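Local coordinates for protein Lmaj004091aaa (Leishmania major, PDB 1XTP) that probably uses S-adenosyl-L-methionine to methylate the alpha-amino group of proteins that begin with an X-Pro-Lys sequence, at residues L54-V67 with L122-R134. Sequence-based numbering, arbitrary orientation.
Sequences LEYWRTVPATVSGV and LEPVKHMLEEAKR. With SAI (S-adenosyl-L-homoselenocysteine), chain B.
With CG lodged between its backbone N and carbonyl carbon (chi1 81°), H127 turns its imidazole from the first turn of helix 126-135 toward the loop after helix 49-58. NE2 donates to V60 O at 2.7 Å, in the ring plane and nearly straight (N-H...O 167°). W57 O and V60 O lie along the ring edge, and R58 O, 3.0 Å from H127 CE1, approaches obliquely. Bends at chi2 and chi3 carry M128, a selenomethionine, inward: SE rests 3.8 Å from A62 CA, and CE lies next to V67 CG1. The methyl of A62, centre of an inverse gamma turn, settles against H127 O and E131 CB.

Nearer the bound S-adenosyl-L-homoselenocysteine, V125 CG2 meets W57 CB at 3.8 Å, while L54 CD2 reaches the ring of P124. The W57 indole lays one face over the ribose, with C3' above its centre, and its NE1 is held by Y170. On the far side E123, on strand 118-123 as in other Rossmann-fold methyltransferases, takes both ribose hydroxyls, O3' on OE1 and O2' on OE2 (2.6 Å); V125 N and G103 N steady the carboxylate. The ribose is thus held between an aromatic face and an acid, and the carbonyl oxygens near NE2 and CE1 of H127 would probably polarise the imidazole that ties the W57 segment down and could favour a protonated ring.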
loop_
_atom_site.group_PDB
_atom_site.type_symbol
_atom_site.label_atom_id
_atom_site.label_comp_id
_atom_site.label_asym_id
_atom_site.label_seq_id
_atom_site.Cartn_x
_atom_site.Cartn_y
_atom_site.Cartn_z
ATOM N N LEU A 54 11.503 -5.331 -6.967
ATOM C CA LEU A 54 11.957 -4.255 -7.833
ATOM C C LEU A 54 12.394 -4.803 -9.181
ATOM O O LEU A 54 12.181 -4.176 -10.197
ATOM C CB LEU A 54 13.122 -3.497 -7.183
ATOM C CG LEU A 54 12.816 -2.724 -5.903
ATOM C CD1 LEU A 54 14.053 -1.980 -5.431
ATOM C CD2 LEU A 54 11.630 -1.765 -6.089
ATOM N N GLU A 55 13.027 -5.970 -9.167
ATOM C CA GLU A 55 13.437 -6.627 -10.390
ATOM C C GLU A 55 12.229 -7.121 -11.167
ATOM O O GLU A 55 12.213 -7.062 -12.393
ATOM C CB GLU A 55 14.409 -7.763 -10.097
ATOM C CG GLU A 55 14.803 -8.602 -11.310
ATOM C CD GLU A 55 15.390 -7.802 -12.475
ATOM O OE1 GLU A 55 15.885 -6.656 -12.312
ATOM O OE2 GLU A 55 15.384 -8.357 -13.579
ATOM N N TYR A 56 11.218 -7.592 -10.465
ATOM C CA TYR A 56 9.970 -7.973 -11.118
ATOM C C TYR A 56 9.328 -6.776 -11.817
ATOM O O TYR A 56 8.875 -6.868 -12.945
ATOM C CB TYR A 56 8.992 -8.576 -10.102
ATOM C CG TYR A 56 7.619 -8.836 -10.676
ATOM C CD1 TYR A 56 7.325 -10.035 -11.328
ATOM C CD2 TYR A 56 6.620 -7.881 -10.568
ATOM C CE1 TYR A 56 6.076 -10.266 -11.851
ATOM C CE2 TYR A 56 5.368 -8.104 -11.076
ATOM C CZ TYR A 56 5.101 -9.289 -11.715
ATOM O OH TYR A 56 3.851 -9.485 -12.226
ATOM N N TRP A 57 9.291 -5.639 -11.141
ATOM C CA TRP A 57 8.613 -4.485 -11.704
ATOM C C TRP A 57 9.378 -3.813 -12.816
ATOM O O TRP A 57 8.775 -3.103 -13.598
ATOM C CB TRP A 57 8.234 -3.492 -10.622
ATOM C CG TRP A 57 6.990 -3.937 -9.937
ATOM C CD1 TRP A 57 6.905 -4.638 -8.775
ATOM C CD2 TRP A 57 5.649 -3.757 -10.399
ATOM N NE1 TRP A 57 5.609 -4.877 -8.474
ATOM C CE2 TRP A 57 4.809 -4.365 -9.460
ATOM C CE3 TRP A 57 5.080 -3.137 -11.521
ATOM C CZ2 TRP A 57 3.422 -4.354 -9.573
ATOM C CZ3 TRP A 57 3.681 -3.128 -11.641
ATOM C CH2 TRP A 57 2.874 -3.741 -10.675
ATOM N N ARG A 58 10.688 -4.068 -12.899
ATOM C CA ARG A 58 11.541 -3.476 -13.911
ATOM C C ARG A 58 11.017 -3.769 -15.300
ATOM O O ARG A 58 11.115 -2.932 -16.174
ATOM C CB ARG A 58 12.979 -4.013 -13.785
ATOM C CG ARG A 58 13.986 -3.369 -14.709
ATOM C CD ARG A 58 15.409 -3.917 -14.527
ATOM N NE ARG A 58 15.465 -5.328 -14.878
ATOM C CZ ARG A 58 15.510 -5.792 -16.116
ATOM N NH1 ARG A 58 15.549 -4.978 -17.160
ATOM N NH2 ARG A 58 15.520 -7.101 -16.309
ATOM N N THR A 59 10.493 -4.973 -15.498
ATOM C CA THR A 59 9.964 -5.399 -16.796
ATOM C C THR A 59 8.420 -5.383 -16.914
ATOM O O THR A 59 7.864 -5.809 -17.910
ATOM C CB THR A 59 10.507 -6.793 -17.145
ATOM O OG1 THR A 59 10.408 -7.650 -15.994
ATOM C CG2 THR A 59 11.982 -6.667 -17.579
ATOM N N VAL A 60 7.722 -4.850 -15.932
ATOM C CA VAL A 60 6.262 -4.675 -16.073
ATOM C C VAL A 60 6.022 -3.442 -16.953
ATOM O O VAL A 60 6.635 -2.394 -16.711
ATOM C CB VAL A 60 5.597 -4.506 -14.710
ATOM C CG1 VAL A 60 4.070 -4.227 -14.834
ATOM C CG2 VAL A 60 5.831 -5.750 -13.866
ATOM N N PRO A 61 5.160 -3.557 -17.992
ATOM C CA PRO A 61 4.850 -2.365 -18.780
ATOM C C PRO A 61 4.323 -1.232 -17.922
ATOM O O PRO A 61 3.595 -1.470 -16.939
ATOM C CB PRO A 61 3.747 -2.846 -19.732
ATOM C CG PRO A 61 3.990 -4.264 -19.871
ATOM C CD PRO A 61 4.425 -4.722 -18.503
ATOM N N ALA A 62 4.717 -0.010 -18.276
ATOM C CA ALA A 62 4.266 1.177 -17.571
ATOM C C ALA A 62 2.914 1.546 -18.178
ATOM O O ALA A 62 2.781 2.555 -18.845
ATOM C CB ALA A 62 5.299 2.338 -17.709
ATOM N N THR A 63 1.916 0.706 -17.928
ATOM C CA THR A 63 0.567 0.910 -18.444
ATOM C C THR A 63 -0.412 0.592 -17.333
ATOM O O THR A 63 -0.058 -0.070 -16.361
ATOM C CB THR A 63 0.268 -0.031 -19.626
ATOM O OG1 THR A 63 0.048 -1.348 -19.133
ATOM C CG2 THR A 63 1.417 -0.076 -20.589
ATOM N N VAL A 64 -1.653 1.040 -17.482
ATOM C CA VAL A 64 -2.678 0.753 -16.481
ATOM C C VAL A 64 -2.834 -0.764 -16.317
ATOM O O VAL A 64 -3.019 -1.267 -15.208
ATOM C CB VAL A 64 -4.031 1.419 -16.846
ATOM C CG1 VAL A 64 -5.154 0.937 -15.934
ATOM C CG2 VAL A 64 -3.899 2.913 -16.729
ATOM N N SER A 65 -2.746 -1.491 -17.429
ATOM C CA SER A 65 -2.869 -2.942 -17.394
ATOM C C SER A 65 -1.738 -3.528 -16.547
ATOM O O SER A 65 -1.953 -4.448 -15.746
ATOM C CB SER A 65 -2.829 -3.513 -18.798
ATOM O OG SER A 65 -3.115 -4.892 -18.734
ATOM N N GLY A 66 -0.547 -2.957 -16.708
ATOM C CA GLY A 66 0.620 -3.326 -15.918
ATOM C C GLY A 66 0.471 -3.113 -14.418
ATOM O O GLY A 66 0.836 -3.969 -13.633
ATOM N N VAL A 67 -0.056 -1.968 -14.001
ATOM C CA VAL A 67 -0.179 -1.716 -12.571
ATOM C C VAL A 67 -1.359 -2.482 -11.980
ATOM O O VAL A 67 -1.373 -2.743 -10.786
ATOM C CB VAL A 67 -0.227 -0.190 -12.194
ATOM C CG1 VAL A 67 1.033 0.492 -12.659
ATOM C CG2 VAL A 67 -1.455 0.506 -12.740
ATOM N N LEU A 122 5.583 9.056 -5.090
ATOM C CA LEU A 122 6.711 8.305 -4.568
ATOM C C LEU A 122 6.708 6.935 -5.257
ATOM O O LEU A 122 5.766 6.192 -5.103
ATOM C CB LEU A 122 6.575 8.153 -3.047
ATOM C CG LEU A 122 7.672 7.349 -2.309
ATOM C CD1 LEU A 122 7.755 7.763 -0.863
ATOM C CD2 LEU A 122 7.442 5.845 -2.388
ATOM N N GLU A 123 7.763 6.605 -5.991
ATOM C CA GLU A 123 7.799 5.379 -6.779
ATOM C C GLU A 123 9.250 5.042 -7.010
ATOM O O GLU A 123 9.998 5.922 -7.405
ATOM C CB GLU A 123 7.094 5.620 -8.113
ATOM C CG GLU A 123 7.290 4.543 -9.175
ATOM C CD GLU A 123 6.886 3.150 -8.699
ATOM O OE1 GLU A 123 5.780 3.020 -8.146
ATOM O OE2 GLU A 123 7.695 2.200 -8.851
ATOM N N PRO A 124 9.672 3.803 -6.697
ATOM C CA PRO A 124 11.080 3.408 -6.842
ATOM C C PRO A 124 11.512 2.958 -8.218
ATOM O O PRO A 124 12.715 2.933 -8.498
ATOM C CB PRO A 124 11.188 2.221 -5.871
ATOM C CG PRO A 124 9.837 1.597 -5.935
ATOM C CD PRO A 124 8.886 2.736 -6.046
ATOM N N VAL A 125 10.564 2.560 -9.061
ATOM C CA VAL A 125 10.904 2.057 -10.395
ATOM C C VAL A 125 10.915 3.161 -11.423
ATOM O O VAL A 125 9.907 3.813 -11.672
ATOM C CB VAL A 125 9.975 0.917 -10.844
ATOM C CG1 VAL A 125 10.360 0.434 -12.215
ATOM C CG2 VAL A 125 10.080 -0.226 -9.824
ATOM N N LYS A 126 12.080 3.319 -12.037
ATOM C CA LYS A 126 12.412 4.466 -12.878
ATOM C C LYS A 126 11.497 4.606 -14.084
ATOM O O LYS A 126 10.989 5.692 -14.347
ATOM C CB LYS A 126 13.876 4.356 -13.342
ATOM C CG LYS A 126 14.430 5.605 -13.988
ATOM N N HIS A 127 11.258 3.520 -14.813
ATOM C CA HIS A 127 10.396 3.638 -15.995
ATOM C C HIS A 127 8.922 3.832 -15.632
ATOM O O HIS A 127 8.145 4.303 -16.460
ATOM C CB HIS A 127 10.576 2.466 -16.953
ATOM C CG HIS A 127 9.816 1.243 -16.566
ATOM N ND1 HIS A 127 10.206 0.429 -15.528
ATOM C CD2 HIS A 127 8.696 0.688 -17.091
ATOM C CE1 HIS A 127 9.359 -0.580 -15.429
ATOM N NE2 HIS A 127 8.435 -0.448 -16.367
HETATM N N MSE A 128 8.540 3.467 -14.409
HETATM C CA MSE A 128 7.180 3.735 -13.918
HETATM C C MSE A 128 7.041 5.228 -13.605
HETATM O O MSE A 128 6.083 5.880 -14.033
HETATM C CB MSE A 128 6.856 2.915 -12.666
HETATM C CG MSE A 128 6.964 1.404 -12.817
HETATM SE SE MSE A 128 5.624 0.703 -14.042
HETATM C CE MSE A 128 4.127 1.167 -13.126
ATOM N N LEU A 129 8.006 5.763 -12.861
ATOM C CA LEU A 129 7.994 7.174 -12.471
ATOM C C LEU A 129 8.103 8.128 -13.665
ATOM O O LEU A 129 7.463 9.183 -13.693
ATOM C CB LEU A 129 9.118 7.453 -11.473
ATOM C CG LEU A 129 9.163 8.836 -10.800
ATOM C CD1 LEU A 129 7.893 9.125 -10.042
ATOM C CD2 LEU A 129 10.349 8.909 -9.845
ATOM N N GLU A 130 8.928 7.752 -14.631
ATOM C CA GLU A 130 9.101 8.520 -15.866
ATOM C C GLU A 130 7.820 8.595 -16.677
ATOM O O GLU A 130 7.474 9.638 -17.199
ATOM C CB GLU A 130 10.229 7.922 -16.729
ATOM C CG GLU A 130 11.648 8.221 -16.210
ATOM C CD GLU A 130 11.882 9.717 -15.940
ATOM O OE1 GLU A 130 11.641 10.536 -16.865
ATOM O OE2 GLU A 130 12.287 10.062 -14.800
ATOM N N GLU A 131 7.123 7.478 -16.782
ATOM C CA GLU A 131 5.839 7.457 -17.457
ATOM C C GLU A 131 4.773 8.287 -16.727
ATOM O O GLU A 131 3.968 8.962 -17.372
ATOM C CB GLU A 131 5.379 6.012 -17.627
ATOM C CG GLU A 131 4.026 5.865 -18.279
ATOM C CD GLU A 131 3.961 6.445 -19.684
ATOM O OE1 GLU A 131 5.008 6.566 -20.353
ATOM O OE2 GLU A 131 2.835 6.757 -20.128
ATOM N N ALA A 132 4.756 8.218 -15.396
ATOM C CA ALA A 132 3.921 9.099 -14.575
ATOM C C ALA A 132 4.111 10.575 -14.907
ATOM O O ALA A 132 3.128 11.317 -15.015
ATOM C CB ALA A 132 4.227 8.870 -13.087
ATOM N N LYS A 133 5.374 11.005 -15.035
ATOM C CA LYS A 133 5.700 12.384 -15.437
ATOM C C LYS A 133 5.027 12.773 -16.755
ATOM O O LYS A 133 4.507 13.878 -16.879
ATOM C CB LYS A 133 7.216 12.582 -15.568
ATOM C CG LYS A 133 7.933 12.772 -14.278
ATOM C CD LYS A 133 9.423 12.871 -14.504
ATOM C CE LYS A 133 10.184 12.737 -13.212
ATOM N NZ LYS A 133 11.645 12.627 -13.461
ATOM N N ARG A 134 5.036 11.862 -17.725
ATOM C CA ARG A 134 4.380 12.100 -19.017
ATOM C C ARG A 134 2.856 12.078 -18.906
ATOM O O ARG A 134 2.173 12.878 -19.518
ATOM C CB ARG A 134 4.812 11.064 -20.047
ATOM C CG ARG A 134 6.286 11.149 -20.376
ATOM C CD ARG A 134 6.663 10.240 -21.548
ATOM N NE ARG A 134 6.939 8.867 -21.119
ATOM C CZ ARG A 134 8.063 8.477 -20.511
ATOM N NH1 ARG A 134 9.039 9.351 -20.239
ATOM N NH2 ARG A 134 8.213 7.199 -20.162
HETATM N N SAI B . -0.418 2.418 -6.377
HETATM C CA SAI B . -0.515 2.384 -7.865
HETATM C CB SAI B . 0.384 1.299 -8.421
HETATM C CG SAI B . 0.070 -0.125 -7.990
HETATM SE SE SAI B . 1.358 -1.359 -8.826
HETATM C C SAI B . -1.919 2.083 -8.365
HETATM O O SAI B . -2.756 1.579 -7.617
HETATM O OXT SAI B . -2.230 2.303 -9.535
HETATM C "C5'" SAI B . 2.607 -1.461 -7.301
HETATM C "C4'" SAI B . 3.694 -0.383 -7.337
HETATM O "O4'" SAI B . 4.446 -0.488 -6.164
HETATM C "C3'" SAI B . 4.691 -0.512 -8.477
HETATM O "O3'" SAI B . 4.811 0.704 -9.168
HETATM C "C2'" SAI B . 6.017 -0.859 -7.844
HETATM O "O2'" SAI B . 7.126 -0.309 -8.542
HETATM C "C1'" SAI B . 5.800 -0.225 -6.493
HETATM N N9 SAI B . 6.658 -0.732 -5.432
HETATM C C8 SAI B . 7.183 -1.999 -5.317
HETATM N N7 SAI B . 7.902 -2.045 -4.198
HETATM C C5 SAI B . 7.832 -0.825 -3.586
HETATM C C6 SAI B . 8.377 -0.331 -2.403
HETATM N N6 SAI B . 9.142 -1.120 -1.646
HETATM N N1 SAI B . 8.129 0.980 -2.032
HETATM C C2 SAI B . 7.355 1.811 -2.832
HETATM N N3 SAI B . 6.808 1.304 -3.998
HETATM C C4 SAI B . 7.042 0.011 -4.355
#